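Local coordinates for protein alpha-fucosidase GH29 (PDB 4PSR) that hydrolyses alpha-L-fucosides as a fungal glycoside hydrolase of family 29, probably releasing alpha-1,6-linked fucose from the glycans of glycoproteins, at residues W182-T186 and L194-L198. Numbering follows the deposited sequence.
Sequences WAPKT and LLGQL
Gln197 OE1 is gripped by two donors. Thr186 N donates to Gln197 OE1 at 3.0 Å, in the plane of the side-chain carbonyl and on a lone pair. A water donates to Gln197 OE1 at 2.8 Å and also to Thr186 O, so it bridges side chain and backbone. The other end of the amide is used as well: Gln197 NE2 gives a nearly straight bond (169°) to Pro184 O at 3.0 Å. That oxygen lies in the amide plane of Gln197, but the donor sits above the carbonyl plane of Pro184. The Gln197 chain runs extended beyond CG (chi2 -179°), which carries the amide across to the backbone of 184-186. Lys185 lies between the two bonded residues, and its CA is 3.6 Å from Gln197 OE1. The methyl Thr186 CG2 lies 3.4 Å from Gln197 OE1, while Thr186 OG1 takes a hydrogen bond from Asp188 N. Next to the amide, a small apolar contact joins Ala183 CB to Leu195 CD1 at 4.2 Å.

The contact ties the loop after helix 175-179 to the end of helix 189-195, at the periphery of the barrel domain. Gly196, with positive phi, ends that helix in a Schellman motif, and Gln197 follows at once. Gln192 NE2, from within the helix, bonds to Thr186 O as well. NE2 meets a C=O and OE1 an N-H, so these bonds fix which end of the Gln197 amide is nitrogen and hold its rotation. A single side chain thus bridges Pro184 and Thr186 on this irregular loop, on either side of Lys185.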
ATOM      1  N   TRP A 182      -0.930  11.930 -27.292  1.00 13.33           N
ATOM      2  CA  TRP A 182      -1.615  11.752 -28.581  1.00 12.48           C
ATOM      3  C   TRP A 182      -2.787  12.720 -28.831  1.00 13.91           C
ATOM      4  O   TRP A 182      -3.425  12.660 -29.895  1.00 16.63           O
ATOM      5  CB  TRP A 182      -2.069  10.308 -28.767  1.00 12.61           C
ATOM      6  CG  TRP A 182      -0.916   9.313 -28.733  1.00 14.40           C
ATOM      7  CD1 TRP A 182       0.194   9.333 -29.554  1.00 17.76           C
ATOM      8  CD2 TRP A 182      -0.734   8.194 -27.854  1.00 14.50           C
ATOM      9  NE1 TRP A 182       1.034   8.294 -29.247  1.00 18.01           N
ATOM     10  CE2 TRP A 182       0.491   7.570 -28.212  1.00 16.50           C
ATOM     11  CE3 TRP A 182      -1.476   7.652 -26.809  1.00 14.73           C
ATOM     12  CZ2 TRP A 182       0.988   6.434 -27.554  1.00 16.74           C
ATOM     13  CZ3 TRP A 182      -0.976   6.495 -26.152  1.00 16.00           C
ATOM     14  CH2 TRP A 182       0.259   5.922 -26.522  1.00 17.50           C
ATOM     15  N   ALA A 183      -3.111  13.562 -27.843  1.00 14.21           N
ATOM     16  CA  ALA A 183      -4.161  14.562 -28.044  1.00 15.46           C
ATOM     17  C   ALA A 183      -3.700  15.614 -29.042  1.00 14.89           C
ATOM     18  O   ALA A 183      -2.526  15.967 -29.045  1.00 17.59           O
ATOM     19  CB  ALA A 183      -4.548  15.234 -26.724  1.00 13.26           C
ATOM     20  N   PRO A 184      -4.628  16.145 -29.860  1.00 13.60           N
ATOM     21  CA  PRO A 184      -4.232  17.225 -30.769  1.00 14.49           C
ATOM     22  C   PRO A 184      -3.685  18.423 -30.005  1.00 17.71           C
ATOM     23  O   PRO A 184      -4.133  18.750 -28.895  1.00 17.35           O
ATOM     24  CB  PRO A 184      -5.548  17.604 -31.447  1.00 18.21           C
ATOM     25  CG  PRO A 184      -6.448  16.423 -31.295  1.00 16.26           C
ATOM     26  CD  PRO A 184      -6.047  15.771 -30.001  1.00 15.91           C
ATOM     27  N   LYS A 185      -2.729  19.116 -30.602  1.00 17.86           N
ATOM     28  CA  LYS A 185      -2.295  20.376 -30.064  1.00 14.66           C
ATOM     29  C   LYS A 185      -3.427  21.366 -30.135  1.00 15.72           C
ATOM     30  O   LYS A 185      -4.224  21.359 -31.089  1.00 19.86           O
ATOM     31  CB  LYS A 185      -1.117  20.913 -30.879  1.00 20.79           C
ATOM     32  CG  LYS A 185       0.090  20.027 -30.835  1.00 22.48           C
ATOM     33  CD  LYS A 185       0.477  19.671 -29.400  1.00 45.89           C
ATOM     34  CE  LYS A 185       1.618  18.678 -29.328  1.00 51.42           C
ATOM     35  NZ  LYS A 185       1.784  18.206 -27.929  1.00 52.22           N
ATOM     36  N   THR A 186      -3.514  22.217 -29.115  1.00 17.19           N
ATOM     37  CA  THR A 186      -4.526  23.259 -29.069  1.00 15.62           C
ATOM     38  C   THR A 186      -3.924  24.598 -28.636  1.00 17.33           C
ATOM     39  O   THR A 186      -2.988  24.646 -27.819  1.00 15.66           O
ATOM     40  CB  THR A 186      -5.656  22.887 -28.089  1.00 17.77           C
ATOM     41  OG1 THR A 186      -6.620  23.935 -28.066  1.00 18.25           O
ATOM     42  CG2 THR A 186      -5.121  22.651 -26.686  1.00 18.62           C
ATOM     43  N   LEU A 194      -5.983  21.394 -19.235  1.00 10.71           N
ATOM     44  CA  LEU A 194      -6.511  20.029 -19.105  1.00 11.98           C
ATOM     45  C   LEU A 194      -5.525  18.979 -19.645  1.00 11.06           C
ATOM     46  O   LEU A 194      -5.260  17.947 -19.003  1.00 11.93           O
ATOM     47  CB  LEU A 194      -7.859  19.880 -19.802  1.00 12.20           C
ATOM     48  CG  LEU A 194      -8.509  18.500 -19.645  1.00 10.03           C
ATOM     49  CD1 LEU A 194      -9.071  18.267 -18.239  1.00 12.84           C
ATOM     50  CD2 LEU A 194      -9.591  18.319 -20.705  1.00 14.03           C
ATOM     51  N   LEU A 195      -4.990  19.265 -20.832  1.00 11.94           N
ATOM     52  CA  LEU A 195      -4.245  18.297 -21.628  1.00 11.41           C
ATOM     53  C   LEU A 195      -2.725  18.351 -21.405  1.00 13.75           C
ATOM     54  O   LEU A 195      -1.977  17.679 -22.117  1.00 14.15           O
ATOM     55  CB  LEU A 195      -4.579  18.487 -23.118  1.00 14.27           C
ATOM     56  CG  LEU A 195      -6.044  18.312 -23.481  1.00 13.24           C
ATOM     57  CD1 LEU A 195      -6.321  18.602 -24.945  1.00 16.08           C
ATOM     58  CD2 LEU A 195      -6.507  16.903 -23.173  1.00 15.19           C
ATOM     59  N   GLY A 196      -2.272  19.127 -20.434  1.00 12.06           N
ATOM     60  CA  GLY A 196      -0.862  19.169 -20.080  1.00 13.54           C
ATOM     61  C   GLY A 196       0.022  19.790 -21.152  1.00 14.19           C
ATOM     62  O   GLY A 196       1.163  19.345 -21.321  1.00 15.45           O
ATOM     63  N   GLN A 197      -0.490  20.801 -21.861  1.00 13.48           N
ATOM     64  CA  GLN A 197       0.224  21.461 -22.952  1.00 13.93           C
ATOM     65  C   GLN A 197       0.708  22.864 -22.604  1.00 15.98           C
ATOM     66  O   GLN A 197       1.141  23.584 -23.486  1.00 17.73           O
ATOM     67  CB  GLN A 197      -0.680  21.530 -24.184  1.00 14.68           C
ATOM     68  CG  GLN A 197      -0.961  20.184 -24.814  1.00 15.50           C
ATOM     69  CD  GLN A 197      -1.830  20.272 -26.050  1.00 17.26           C
ATOM     70  OE1 GLN A 197      -1.975  21.340 -26.658  1.00 16.70           O
ATOM     71  NE2 GLN A 197      -2.426  19.154 -26.418  1.00 16.74           N
ATOM     72  N   LEU A 198       0.624  23.275 -21.348  1.00 12.80           N
ATOM     73  CA  LEU A 198       1.131  24.589 -20.967  1.00 15.45           C
ATOM     74  C   LEU A 198       2.653  24.545 -20.958  1.00 16.28           C
ATOM     75  O   LEU A 198       3.240  23.468 -20.952  1.00 15.14           O
ATOM     76  CB  LEU A 198       0.625  24.991 -19.574  1.00 12.95           C
ATOM     77  CG  LEU A 198      -0.883  25.168 -19.418  1.00 14.88           C
ATOM     78  CD1 LEU A 198      -1.237  25.272 -17.944  1.00 14.63           C
ATOM     79  CD2 LEU A 198      -1.337  26.401 -20.166  1.00 16.22           C
TER
HETATM   80  O   HOH W   1      -0.228  23.232 -27.780  1.00 23.77           O